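Long-range contact in probable receptor YhhM (Klebsiella variicola At-22, PDB 3Q6C), which is of unknown function but belongs to the DUF2500 family and may act as a receptor: residues L1-V6 / M67-G72. Numbering follows the deposited sequence.
Sequences LLQKRV and MLSYKG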
# COMPACT_ATOMS: atom_id res chain seq x y z
N LEU A 1 -8.41 13.37 -0.67
CA LEU A 1 -7.34 13.40 0.37
C LEU A 1 -7.80 12.84 1.73
O LEU A 1 -7.82 13.57 2.72
CB LEU A 1 -6.82 14.83 0.54
CG LEU A 1 -7.85 15.97 0.70
CD1 LEU A 1 -7.10 17.27 1.00
CD2 LEU A 1 -8.70 16.13 -0.57
N LEU A 2 -8.13 11.55 1.75
CA LEU A 2 -8.60 10.87 2.96
C LEU A 2 -7.55 10.04 3.70
O LEU A 2 -6.43 9.86 3.23
CB LEU A 2 -9.76 9.93 2.63
CG LEU A 2 -11.01 10.39 1.89
CD1 LEU A 2 -11.49 11.68 2.48
CD2 LEU A 2 -10.71 10.54 0.41
N GLN A 3 -7.96 9.52 4.86
CA GLN A 3 -7.17 8.66 5.72
C GLN A 3 -8.09 7.54 6.20
O GLN A 3 -9.26 7.79 6.49
CB GLN A 3 -6.65 9.40 6.96
CG GLN A 3 -5.69 10.53 6.69
CD GLN A 3 -4.72 10.73 7.84
OE1 GLN A 3 -3.71 10.03 7.95
NE2 GLN A 3 -5.02 11.68 8.71
N LYS A 4 -7.57 6.31 6.26
CA LYS A 4 -8.34 5.15 6.71
C LYS A 4 -7.41 4.13 7.39
O LYS A 4 -6.29 3.93 6.93
CB LYS A 4 -9.05 4.49 5.53
CG LYS A 4 -10.07 3.41 5.92
CD LYS A 4 -10.65 2.74 4.69
CE LYS A 4 -11.68 1.65 5.01
NZ LYS A 4 -13.01 2.16 5.47
N ARG A 5 -7.87 3.51 8.47
CA ARG A 5 -7.06 2.52 9.17
C ARG A 5 -7.15 1.20 8.42
O ARG A 5 -8.24 0.66 8.23
CB ARG A 5 -7.54 2.32 10.61
CG ARG A 5 -7.66 3.61 11.41
CD ARG A 5 -7.67 3.35 12.91
NE ARG A 5 -6.33 2.97 13.38
CZ ARG A 5 -5.90 1.72 13.52
NH1 ARG A 5 -6.71 0.71 13.22
NH2 ARG A 5 -4.66 1.48 13.93
N VAL A 6 -6.02 0.67 7.99
CA VAL A 6 -6.04 -0.59 7.26
C VAL A 6 -4.85 -1.44 7.64
O VAL A 6 -4.00 -1.03 8.44
CB VAL A 6 -5.95 -0.38 5.73
CG1 VAL A 6 -7.00 0.62 5.27
CG2 VAL A 6 -4.56 0.09 5.37
N MSE A 67 -2.33 3.80 9.41
CA MSE A 67 -3.07 4.83 8.70
C MSE A 67 -2.62 4.97 7.25
O MSE A 67 -1.44 5.21 6.98
CB MSE A 67 -2.90 6.17 9.42
CG MSE A 67 -4.02 7.16 9.20
SE MSE A 67 -5.71 6.55 9.94
CE MSE A 67 -5.20 6.45 11.81
N LEU A 68 -3.57 4.82 6.33
CA LEU A 68 -3.29 4.94 4.90
C LEU A 68 -3.83 6.27 4.39
O LEU A 68 -5.02 6.54 4.49
CB LEU A 68 -3.96 3.81 4.12
CG LEU A 68 -3.93 3.98 2.60
CD1 LEU A 68 -2.56 3.64 2.06
CD2 LEU A 68 -4.97 3.09 1.97
N SER A 69 -2.95 7.11 3.84
CA SER A 69 -3.37 8.39 3.29
C SER A 69 -3.46 8.19 1.80
O SER A 69 -2.55 7.63 1.19
CB SER A 69 -2.33 9.48 3.59
OG SER A 69 -2.17 9.68 4.98
N TYR A 70 -4.56 8.64 1.20
CA TYR A 70 -4.73 8.47 -0.24
C TYR A 70 -5.71 9.42 -0.90
O TYR A 70 -6.67 9.88 -0.29
CB TYR A 70 -5.17 7.04 -0.54
CG TYR A 70 -6.56 6.74 -0.03
CD1 TYR A 70 -6.78 6.42 1.32
CD2 TYR A 70 -7.66 6.80 -0.89
CE1 TYR A 70 -8.08 6.18 1.79
CE2 TYR A 70 -8.94 6.57 -0.43
CZ TYR A 70 -9.15 6.26 0.92
OH TYR A 70 -10.44 6.05 1.36
N LYS A 71 -5.46 9.69 -2.17
CA LYS A 71 -6.32 10.53 -2.99
C LYS A 71 -6.67 9.66 -4.19
O LYS A 71 -5.85 9.45 -5.08
CB LYS A 71 -5.59 11.80 -3.43
CG LYS A 71 -6.47 12.73 -4.28
CD LYS A 71 -5.75 14.03 -4.67
CE LYS A 71 -5.50 14.94 -3.47
NZ LYS A 71 -4.63 14.33 -2.42
N GLY A 72 -7.89 9.13 -4.20
CA GLY A 72 -8.32 8.27 -5.29
C GLY A 72 -7.44 7.03 -5.29
O GLY A 72 -7.21 6.42 -4.25
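Leu2 CB stands off one side of the Tyr70 ring, above the CE1-CZ rim and 4.1 Å from Tyr70 CZ, whereas Lys4 CB meets the ring edge near its plane, 4.2 Å from Tyr70 CE1. The carbonyl oxygen of Leu68 also sits at the edge, in plane. Tyr70 CG lies between the backbone N and the carbonyl carbon (chi1 67°). On the face away from Tyr70, the Arg5 guanidinium is approached obliquely by Met67 CE, while its NH1 and NH2 form salt bridges with Glu42 and Asp81. The selenomethionine Met67 bends back at chi2 (65°) and chi3, bringing SE and CE to 3.8 Å from Arg5 CG. The Gln3 and Met67 side chains cross at about a right angle, and Ser69 OG lies 3.4 Å from Gln3 OE1, at best a weak bond. Between the two faces, the backbones pair Leu2 with Tyr70 and Lys4 with Leu68 as antiparallel hydrogen-bonded pairs, Leu68 N reaching Lys4 O at 2.9 Å. Val6 CG2 meets Leu68 CB near Phe39 of strand 33-41. Four backbone hydrogen bonds thus set strand 2-15 against strand 65-71, its neighbour in the antiparallel sheet, and the side chains add mainly van der Waals contact; Lys71 NZ, 4.3 Å from Leu1 N, probably adds mild repulsion if both are charged.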